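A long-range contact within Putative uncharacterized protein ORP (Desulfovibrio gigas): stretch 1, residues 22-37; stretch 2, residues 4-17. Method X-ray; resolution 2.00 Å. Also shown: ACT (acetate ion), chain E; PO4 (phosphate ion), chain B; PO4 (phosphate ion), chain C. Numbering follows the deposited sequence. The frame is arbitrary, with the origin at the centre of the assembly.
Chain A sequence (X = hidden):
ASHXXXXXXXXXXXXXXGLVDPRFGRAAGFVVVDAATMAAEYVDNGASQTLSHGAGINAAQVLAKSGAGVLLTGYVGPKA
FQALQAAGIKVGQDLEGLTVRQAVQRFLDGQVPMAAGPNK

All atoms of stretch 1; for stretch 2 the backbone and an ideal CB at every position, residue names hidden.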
ATOM      1  N   PRO A  22       1.714   0.342  -9.735  1.00 15.99           N
ATOM      2  CA  PRO A  22       0.394   0.966  -9.902  1.00 16.40           C
ATOM      3  C   PRO A  22      -0.771   0.103  -9.399  1.00 16.50           C
ATOM      4  O   PRO A  22      -1.863   0.611  -9.214  1.00 16.69           O
ATOM      5  CB  PRO A  22       0.257   1.168 -11.418  1.00 16.21           C
ATOM      6  CG  PRO A  22       1.576   0.922 -11.979  1.00 17.32           C
ATOM      7  CD  PRO A  22       2.359   0.076 -11.029  1.00 16.27           C
ATOM      8  N   ARG A  23      -0.537  -1.184  -9.173  1.00 15.40           N
ATOM      9  CA  ARG A  23      -1.624  -2.072  -8.809  1.00 15.22           C
ATOM     10  C   ARG A  23      -1.566  -2.383  -7.345  1.00 14.55           C
ATOM     11  O   ARG A  23      -0.502  -2.309  -6.713  1.00 14.15           O
ATOM     12  CB  ARG A  23      -1.542  -3.359  -9.610  1.00 16.28           C
ATOM     13  CG  ARG A  23      -1.828  -3.123 -11.043  1.00 18.92           C
ATOM     14  CD  ARG A  23      -1.130  -4.148 -11.844  1.00 25.32           C
ATOM     15  NE  ARG A  23      -2.019  -5.258 -11.971  1.00 26.39           N
ATOM     16  CZ  ARG A  23      -1.653  -6.514 -12.171  1.00 26.41           C
ATOM     17  NH1 ARG A  23      -0.376  -6.867 -12.251  1.00 29.21           N
ATOM     18  NH2 ARG A  23      -2.591  -7.413 -12.282  1.00 20.62           N
ATOM     19  N   PHE A  24      -2.720  -2.709  -6.792  1.00 14.40           N
ATOM     20  CA  PHE A  24      -2.794  -3.023  -5.374  1.00 13.78           C
ATOM     21  C   PHE A  24      -2.894  -4.522  -5.076  1.00 14.09           C
ATOM     22  O   PHE A  24      -1.952  -5.109  -4.560  1.00 14.70           O
ATOM     23  CB  PHE A  24      -3.908  -2.259  -4.659  1.00 12.34           C
ATOM     24  CG  PHE A  24      -4.144  -2.764  -3.262  1.00 13.70           C
ATOM     25  CD1 PHE A  24      -3.146  -2.632  -2.284  1.00 11.30           C
ATOM     26  CD2 PHE A  24      -5.314  -3.441  -2.939  1.00 12.81           C
ATOM     27  CE1 PHE A  24      -3.343  -3.127  -1.006  1.00 13.09           C
ATOM     28  CE2 PHE A  24      -5.502  -3.941  -1.662  1.00 14.54           C
ATOM     29  CZ  PHE A  24      -4.493  -3.766  -0.686  1.00 13.83           C
ATOM     30  N   GLY A  25      -4.030  -5.143  -5.396  1.00 14.46           N
ATOM     31  CA  GLY A  25      -4.259  -6.548  -5.047  1.00 14.00           C
ATOM     32  C   GLY A  25      -3.240  -7.498  -5.636  1.00 14.68           C
ATOM     33  O   GLY A  25      -2.883  -8.506  -5.008  1.00 14.33           O
ATOM     34  N   ARG A  26      -2.747  -7.146  -6.823  1.00 14.86           N
ATOM     35  CA  ARG A  26      -1.809  -7.964  -7.572  1.00 14.91           C
ATOM     36  C   ARG A  26      -0.416  -7.321  -7.672  1.00 14.83           C
ATOM     37  O   ARG A  26       0.384  -7.681  -8.559  1.00 15.45           O
ATOM     38  CB  ARG A  26      -2.403  -8.326  -8.957  1.00 15.42           C
ATOM     39  CG  ARG A  26      -3.714  -9.147  -8.794  1.00 17.06           C
ATOM     40  CD  ARG A  26      -4.477  -9.474 -10.077  1.00 19.15           C
ATOM     41  NE  ARG A  26      -5.711 -10.156  -9.690  1.00 20.15           N
ATOM     42  CZ  ARG A  26      -5.832 -11.468  -9.473  1.00 23.23           C
ATOM     43  NH1 ARG A  26      -4.804 -12.288  -9.629  1.00 23.16           N
ATOM     44  NH2 ARG A  26      -7.003 -11.968  -9.095  1.00 24.87           N
ATOM     45  N   ALA A  27      -0.113  -6.390  -6.761  1.00 13.16           N
ATOM     46  CA  ALA A  27       1.261  -5.906  -6.593  1.00 12.66           C
ATOM     47  C   ALA A  27       2.202  -7.058  -6.284  1.00 12.40           C
ATOM     48  O   ALA A  27       1.812  -8.045  -5.653  1.00 12.46           O
ATOM     49  CB  ALA A  27       1.327  -4.868  -5.460  1.00 13.17           C
ATOM     50  N   ALA A  28       3.460  -6.947  -6.698  1.00 13.14           N
ATOM     51  CA  ALA A  28       4.479  -7.961  -6.310  1.00 13.78           C
ATOM     52  C   ALA A  28       4.610  -8.060  -4.767  1.00 13.80           C
ATOM     53  O   ALA A  28       4.809  -9.143  -4.203  1.00 13.06           O
ATOM     54  CB  ALA A  28       5.865  -7.655  -6.975  1.00 13.24           C
ATOM     55  N   GLY A  29       4.481  -6.917  -4.099  1.00 13.19           N
ATOM     56  CA  GLY A  29       4.637  -6.848  -2.664  1.00 12.87           C
ATOM     57  C   GLY A  29       4.468  -5.419  -2.189  1.00 13.14           C
ATOM     58  O   GLY A  29       4.028  -4.548  -2.948  1.00 12.60           O
ATOM     59  N   PHE A  30       4.835  -5.192  -0.928  1.00 13.16           N
ATOM     60  CA  PHE A  30       4.675  -3.908  -0.247  1.00 13.42           C
ATOM     61  C   PHE A  30       5.940  -3.633   0.501  1.00 13.87           C
ATOM     62  O   PHE A  30       6.428  -4.492   1.234  1.00 14.11           O
ATOM     63  CB  PHE A  30       3.531  -3.939   0.780  1.00 13.19           C
ATOM     64  CG  PHE A  30       2.261  -4.531   0.251  1.00 14.00           C
ATOM     65  CD1 PHE A  30       1.433  -3.801  -0.576  1.00 15.92           C
ATOM     66  CD2 PHE A  30       1.908  -5.836   0.570  1.00 15.83           C
ATOM     67  CE1 PHE A  30       0.261  -4.359  -1.098  1.00 17.98           C
ATOM     68  CE2 PHE A  30       0.734  -6.392   0.052  1.00 19.75           C
ATOM     69  CZ  PHE A  30      -0.086  -5.645  -0.772  1.00 19.33           C
ATOM     70  N   VAL A  31       6.485  -2.443   0.308  1.00 14.16           N
ATOM     71  CA  VAL A  31       7.538  -1.957   1.171  1.00 15.38           C
ATOM     72  C   VAL A  31       6.826  -1.236   2.312  1.00 16.40           C
ATOM     73  O   VAL A  31       6.088  -0.275   2.086  1.00 16.98           O
ATOM     74  CB  VAL A  31       8.499  -1.006   0.433  1.00 15.55           C
ATOM     75  CG1 VAL A  31       9.498  -0.353   1.426  1.00 16.46           C
ATOM     76  CG2 VAL A  31       9.257  -1.744  -0.625  1.00 14.98           C
ATOM     77  N   VAL A  32       7.019  -1.734   3.530  1.00 17.33           N
ATOM     78  CA  VAL A  32       6.386  -1.178   4.717  1.00 18.56           C
ATOM     79  C   VAL A  32       7.429  -0.376   5.501  1.00 19.95           C
ATOM     80  O   VAL A  32       8.456  -0.928   5.877  1.00 19.70           O
ATOM     81  CB  VAL A  32       5.837  -2.286   5.628  1.00 18.06           C
ATOM     82  CG1 VAL A  32       5.120  -1.654   6.844  1.00 18.01           C
ATOM     83  CG2 VAL A  32       4.898  -3.196   4.853  1.00 19.02           C
ATOM     84  N   VAL A  33       7.169   0.906   5.737  1.00 22.04           N
ATOM     85  CA  VAL A  33       8.170   1.787   6.375  1.00 25.45           C
ATOM     86  C   VAL A  33       7.617   2.440   7.631  1.00 27.65           C
ATOM     87  O   VAL A  33       6.448   2.835   7.680  1.00 27.67           O
ATOM     88  CB  VAL A  33       8.697   2.919   5.426  1.00 25.52           C
ATOM     89  CG1 VAL A  33       9.513   2.352   4.302  1.00 26.95           C
ATOM     90  CG2 VAL A  33       7.567   3.682   4.841  1.00 26.66           C
ATOM     91  N   ASP A  34       8.465   2.545   8.649  1.00 30.19           N
ATOM     92  CA  ASP A  34       8.112   3.247   9.866  1.00 32.80           C
ATOM     93  C   ASP A  34       8.492   4.709   9.670  1.00 33.46           C
ATOM     94  O   ASP A  34       9.686   5.022   9.576  1.00 33.86           O
ATOM     95  CB  ASP A  34       8.899   2.658  11.022  1.00 33.72           C
ATOM     96  CG  ASP A  34       8.416   3.138  12.384  1.00 37.02           C
ATOM     97  OD1 ASP A  34       7.705   4.169  12.497  1.00 38.32           O
ATOM     98  OD2 ASP A  34       8.777   2.456  13.367  1.00 42.21           O
ATOM     99  N   ALA A  35       7.487   5.589   9.604  1.00 34.45           N
ATOM    100  CA  ALA A  35       7.689   7.026   9.311  1.00 35.99           C
ATOM    101  C   ALA A  35       8.753   7.683  10.213  1.00 37.54           C
ATOM    102  O   ALA A  35       9.461   8.601   9.800  1.00 38.04           O
ATOM    103  CB  ALA A  35       6.379   7.775   9.375  1.00 34.81           C
ATOM    104  N   ALA A  36       8.822   7.208  11.446  1.00 39.54           N
ATOM    105  CA  ALA A  36       9.915   7.482  12.370  1.00 42.04           C
ATOM    106  C   ALA A  36       9.938   6.228  13.214  1.00 43.27           C
ATOM    107  O   ALA A  36       9.190   6.189  14.211  1.00 44.32           O
ATOM    108  CB  ALA A  36       9.579   8.660  13.253  1.00 42.01           C
ATOM    109  N   THR A  37      10.777   5.216  12.912  1.00 43.81           N
ATOM    110  CA  THR A  37      12.162   5.267  12.332  1.00 44.07           C
ATOM    111  C   THR A  37      12.706   6.269  11.279  1.00 43.61           C
ATOM    112  O   THR A  37      12.604   7.480  11.534  1.00 44.40           O
ATOM    113  CB  THR A  37      12.737   3.875  12.163  1.00 44.43           C
ATOM    114  OG1 THR A  37      11.970   2.949  12.955  1.00 45.37           O
ATOM    115  CG2 THR A  37      14.183   3.876  12.629  1.00 45.06           C
ATOM    116  N   UNK A   4      -0.590   4.110  12.627  1.00 29.06           N
ATOM    117  CA  UNK A   4      -0.623   5.179  11.626  1.00 27.18           C
ATOM    118  C   UNK A   4       0.737   5.479  10.947  1.00 25.06           C
ATOM    119  O   UNK A   4       0.785   5.758   9.740  1.00 25.31           O
ATOM    120  CB  UNK A   4      -1.140   6.456  12.291  1.00 27.18           C
ATOM    121  N   UNK A   5       1.817   5.387  11.710  1.00 22.74           N
ATOM    122  CA  UNK A   5       3.164   5.632  11.203  1.00 21.28           C
ATOM    123  C   UNK A   5       3.818   4.437  10.517  1.00 20.77           C
ATOM    124  O   UNK A   5       4.998   4.493  10.207  1.00 20.32           O
ATOM    125  CB  UNK A   5       4.058   6.088  12.358  1.00 21.28           C
ATOM    126  N   UNK A   6       3.064   3.354  10.296  1.00 20.23           N
ATOM    127  CA  UNK A   6       3.537   2.251   9.426  1.00 19.91           C
ATOM    128  C   UNK A   6       2.880   2.407   8.076  1.00 18.35           C
ATOM    129  O   UNK A   6       1.672   2.211   7.916  1.00 17.18           O
ATOM    130  CB  UNK A   6       3.224   0.877  10.023  1.00 19.91           C
ATOM    131  N   UNK A   7       3.701   2.808   7.123  1.00 17.65           N
ATOM    132  CA  UNK A   7       3.232   3.188   5.799  1.00 16.34           C
ATOM    133  C   UNK A   7       3.569   2.047   4.837  1.00 15.53           C
ATOM    134  O   UNK A   7       4.728   1.730   4.665  1.00 15.49           O
ATOM    135  CB  UNK A   7       3.859   4.507   5.343  1.00 16.34           C
ATOM    136  N   UNK A   8       2.543   1.416   4.257  1.00 14.50           N
ATOM    137  CA  UNK A   8       2.744   0.406   3.233  1.00 14.74           C
ATOM    138  C   UNK A   8       2.677   1.053   1.847  1.00 14.04           C
ATOM    139  O   UNK A   8       1.831   1.883   1.577  1.00 15.00           O
ATOM    140  CB  UNK A   8       1.703  -0.708   3.363  1.00 14.74           C
ATOM    141  N   UNK A   9       3.593   0.674   0.977  1.00 13.69           N
ATOM    142  CA  UNK A   9       3.600   1.210  -0.369  1.00 12.99           C
ATOM    143  C   UNK A   9       3.660   0.014  -1.310  1.00 13.36           C
ATOM    144  O   UNK A   9       4.547  -0.818  -1.162  1.00 12.76           O
ATOM    145  CB  UNK A   9       4.767   2.174  -0.594  1.00 12.99           C
ATOM    146  N   UNK A  10       2.724  -0.067  -2.267  1.00 12.76           N
ATOM    147  CA  UNK A  10       2.760  -1.125  -3.291  1.00 13.60           C
ATOM    148  C   UNK A  10       4.046  -1.055  -4.103  1.00 14.39           C
ATOM    149  O   UNK A  10       4.480   0.019  -4.509  1.00 13.95           O
ATOM    150  CB  UNK A  10       1.551  -1.014  -4.222  1.00 13.60           C
ATOM    151  N   UNK A  11       4.675  -2.212  -4.313  1.00 15.09           N
ATOM    152  CA  UNK A  11       6.028  -2.242  -4.827  1.00 15.72           C
ATOM    153  C   UNK A  11       6.209  -3.374  -5.827  1.00 17.11           C
ATOM    154  O   UNK A  11       5.533  -4.400  -5.758  1.00 16.84           O
ATOM    155  CB  UNK A  11       7.029  -2.382  -3.679  1.00 15.72           C
ATOM    156  N   UNK A  12       7.136  -3.176  -6.753  1.00 18.52           N
ATOM    157  CA  UNK A  12       7.382  -4.127  -7.817  1.00 20.75           C
ATOM    158  C   UNK A  12       8.434  -5.151  -7.380  1.00 22.42           C
ATOM    159  O   UNK A  12       8.701  -6.125  -8.086  1.00 23.73           O
ATOM    160  CB  UNK A  12       7.828  -3.402  -9.088  1.00 20.75           C
ATOM    161  N   UNK A  13       8.965  -4.953  -6.174  1.00 22.99           N
ATOM    162  CA  UNK A  13      10.044  -5.740  -5.586  1.00 23.23           C
ATOM    163  C   UNK A  13      10.673  -4.947  -4.429  1.00 24.07           C
ATOM    164  O   UNK A  13      10.216  -3.843  -4.098  1.00 23.04           O
ATOM    165  CB  UNK A  13      11.095  -6.096  -6.640  1.00 23.23           C
ATOM    166  N   UNK A  14      11.728  -5.492  -3.809  1.00 24.43           N
ATOM    167  CA  UNK A  14      12.321  -4.843  -2.613  1.00 24.76           C
ATOM    168  C   UNK A  14      13.108  -3.562  -2.934  1.00 24.83           C
ATOM    169  O   UNK A  14      13.568  -3.403  -4.056  1.00 25.29           O
ATOM    170  CB  UNK A  14      13.250  -5.830  -1.903  1.00 24.76           C
ATOM    171  N   UNK A  15      13.239  -2.654  -1.965  1.00 24.83           N
ATOM    172  CA  UNK A  15      14.091  -1.478  -2.126  1.00 24.32           C
ATOM    173  C   UNK A  15      13.339  -0.168  -2.082  1.00 24.46           C
ATOM    174  O   UNK A  15      12.247  -0.053  -2.635  1.00 24.94           O
ATOM    175  CB  UNK A  15      14.853  -1.570  -3.450  1.00 24.32           C
ATOM    176  N   UNK A  16      13.935   0.831  -1.443  1.00 23.72           N
ATOM    177  CA  UNK A  16      13.301   2.131  -1.321  1.00 23.58           C
ATOM    178  C   UNK A  16      13.304   2.931  -2.615  1.00 22.83           C
ATOM    179  O   UNK A  16      12.514   3.844  -2.783  1.00 22.79           O
ATOM    180  CB  UNK A  16      13.996   2.938  -0.223  1.00 23.58           C
ATOM    181  N   UNK A  17      14.179   2.581  -3.549  1.00 22.25           N
ATOM    182  CA  UNK A  17      14.288   3.362  -4.765  1.00 21.98           C
ATOM    183  C   UNK A  17      13.668   2.726  -5.999  1.00 20.70           C
ATOM    184  O   UNK A  17      13.758   3.287  -7.082  1.00 20.89           O
ATOM    185  CB  UNK A  17      15.766   3.645  -5.043  1.00 21.98           C
TER
HETATM  186  C   ACT E1124      -1.495 -11.143 -11.400  1.00 26.28           C
HETATM  187  O   ACT E1124      -1.961 -12.053 -10.708  1.00 27.01           O
HETATM  188  OXT ACT E1124      -0.260 -10.921 -11.471  1.00 27.02           O
HETATM  189  CH3 ACT E1124      -2.466 -10.302 -12.082  1.00 26.02           C
HETATM  190  P   PO4 B1121      -7.617  -4.584  -6.882  1.00 20.16           P
HETATM  191  O1  PO4 B1121      -6.295  -3.938  -6.952  1.00 20.13           O
HETATM  192  O2  PO4 B1121      -8.596  -3.574  -6.388  1.00 22.11           O
HETATM  193  O3  PO4 B1121      -8.009  -5.083  -8.227  1.00 20.78           O
HETATM  194  O4  PO4 B1121      -7.547  -5.742  -5.916  1.00 21.45           O
HETATM  195  P   PO4 C1122      -9.076  -8.694  -7.694  1.00 28.81           P
HETATM  196  O1  PO4 C1122      -9.080  -8.104  -6.305  1.00 30.18           O
HETATM  197  O2  PO4 C1122     -10.420  -8.414  -8.300  1.00 30.70           O
HETATM  198  O3  PO4 C1122      -7.915  -8.107  -8.482  1.00 31.76           O
HETATM  199  O4  PO4 C1122      -8.840 -10.177  -7.638  1.00 29.50           O

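Positions 4 and 17 lie beyond the reach of stretch 1, so the contact sets no rule there; they are Met4 and Asp17. At position 5 the backbone does the work: its O accepts a hydrogen bond from Ala35 N (2.8 Å). The CB points sideways, 4.1 Å from Ala35 CB, with open space beyond, so many polar or long side chains would suit. Gln5 runs past this edge.

From 6 to 11 the chain pairs antiparallel with strand 29-34, and its side chains alternate between two faces. Position 6 shares a face with Val32 and Asp34. The Asp34 carboxylate, out of contact with this CB, at most favours a basic chain, and the space allows a long one. Arg6 packs its CB 4.4 Å from Val32 CG1, while its guanidinium is hydrogen-bonded elsewhere in the structure.

Position 7 turns to the other face, beside Val33, and its backbone closes a two-way pair: the N donates to Val33 O and the O accepts from Val33 N, both 2.8 Å. With Val33 CG2 and Ala35 CB at hand, Val, Ile or Leu would fit. Ile7 sets its CB 3.8 Å from Val33 CG2 and reaches Ala35 CB with CD1, also at 3.8 Å.

Position 8 has its CA only 4.2 Å from the CA of Val32, and its CB lies on the face shared by Phe30 and Val32. A small apolar residue suits this close approach. Ala8 leaves its CB 4.3 Å from Val32 CG2.

Position 9 repeats the two-way pair, with Val31, on the face of Val31 and Val33. Beta-branched apolar residues favour such an extended backbone; Val9 obliges, its CB 3.8 Å from Val31 O.

Position 10 points into the corner formed by Arg23 O, Ala27 CB and the rings of Phe24 and Phe30. Val or Thr would fill it. Thr10 (chi1 p) places CG2 at the edges of both rings, 3.8 Å from Phe24 CD1 and from Phe30 CE1.

Position 11 faces Val31 CG2 opposite Gly29, which offers no side chain; a small apolar residue fits readily. Ala11 CB lies 3.8 Å from Val31 CG2.

At 12 the CB points away, leaving the choice broad. Glu12 curls back, its OE2 3.4 Å from Pro22 CD. Positions 13 and 15 have positive phi, favouring glycine; at 15 a CB would jam against the preceding carbonyl. They are Gly13 and Gly15. Position 14 points away, and its phi of -72° admits many residues, proline included; it is Pro14.

Position 16 starts sideways, but a long apolar chain could return to the valines: Leu16 CD2 sits 3.8 Å from Val33 CG1 and 4.1 Å from Val31 CG1.

Stretch 2 4-17: MQRIAVTAEGPGLD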
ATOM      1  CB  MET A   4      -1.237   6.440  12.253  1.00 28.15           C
ATOM      2  CG  MET A   4      -1.278   7.623  11.337  1.00 28.29           C
ATOM      3  SD  MET A   4      -2.497   7.459  10.041  1.00 31.65           S
ATOM      4  CE  MET A   4      -2.393   9.127   9.372  1.00 26.57           C
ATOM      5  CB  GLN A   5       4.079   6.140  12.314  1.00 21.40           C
ATOM      6  CG  GLN A   5       3.767   7.552  12.773  1.00 20.59           C
ATOM      7  CD  GLN A   5       4.650   7.988  13.942  1.00 20.33           C
ATOM      8  OE1 GLN A   5       4.670   7.338  14.989  1.00 18.68           O
ATOM      9  NE2 GLN A   5       5.389   9.084  13.758  1.00 18.55           N
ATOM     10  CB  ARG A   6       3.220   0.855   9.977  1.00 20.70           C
ATOM     11  CG  ARG A   6       3.263   0.753  11.454  1.00 25.68           C
ATOM     12  CD  ARG A   6       4.548   0.171  11.987  1.00 36.50           C
ATOM     13  NE  ARG A   6       4.197  -0.870  12.959  1.00 41.81           N
ATOM     14  CZ  ARG A   6       4.135  -2.161  12.664  1.00 44.88           C
ATOM     15  NH1 ARG A   6       4.445  -2.567  11.434  1.00 46.86           N
ATOM     16  NH2 ARG A   6       3.776  -3.038  13.591  1.00 45.66           N
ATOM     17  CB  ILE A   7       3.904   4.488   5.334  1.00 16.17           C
ATOM     18  CG1 ILE A   7       3.691   5.605   6.377  1.00 16.77           C
ATOM     19  CG2 ILE A   7       3.376   4.850   3.941  1.00 15.52           C
ATOM     20  CD1 ILE A   7       4.572   6.846   6.193  1.00 19.79           C
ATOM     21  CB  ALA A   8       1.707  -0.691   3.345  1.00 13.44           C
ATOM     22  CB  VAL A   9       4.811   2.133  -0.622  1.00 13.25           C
ATOM     23  CG1 VAL A   9       4.727   2.766  -2.027  1.00 13.80           C
ATOM     24  CG2 VAL A   9       4.912   3.242   0.427  1.00  9.62           C
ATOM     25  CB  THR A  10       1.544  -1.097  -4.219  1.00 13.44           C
ATOM     26  OG1 THR A  10       1.431   0.202  -4.820  1.00 13.88           O
ATOM     27  CG2 THR A  10       0.274  -1.389  -3.430  1.00 15.48           C
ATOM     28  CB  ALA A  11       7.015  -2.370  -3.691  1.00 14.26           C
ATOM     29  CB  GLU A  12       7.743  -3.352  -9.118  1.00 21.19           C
ATOM     30  CG  GLU A  12       6.472  -2.810  -9.837  1.00 23.03           C
ATOM     31  CD  GLU A  12       6.647  -1.503 -10.599  1.00 26.38           C
ATOM     32  OE1 GLU A  12       7.780  -1.015 -10.755  1.00 26.69           O
ATOM     33  OE2 GLU A  12       5.627  -0.959 -11.068  1.00 26.18           O
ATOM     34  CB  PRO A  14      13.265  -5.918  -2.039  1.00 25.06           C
ATOM     35  CG  PRO A  14      13.011  -7.185  -2.843  1.00 25.24           C
ATOM     36  CD  PRO A  14      12.365  -6.778  -4.143  1.00 24.82           C
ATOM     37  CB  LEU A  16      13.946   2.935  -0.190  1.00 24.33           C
ATOM     38  CG  LEU A  16      13.547   2.521   1.240  1.00 25.24           C
ATOM     39  CD1 LEU A  16      14.424   3.235   2.255  1.00 26.29           C
ATOM     40  CD2 LEU A  16      12.081   2.813   1.508  1.00 24.61           C
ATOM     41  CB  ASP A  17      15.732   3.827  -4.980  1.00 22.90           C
ATOM     42  CG  ASP A  17      16.202   4.773  -3.865  1.00 26.27           C
ATOM     43  OD1 ASP A  17      15.547   5.834  -3.634  1.00 28.21           O
ATOM     44  OD2 ASP A  17      17.209   4.434  -3.203  1.00 30.99           O
TER
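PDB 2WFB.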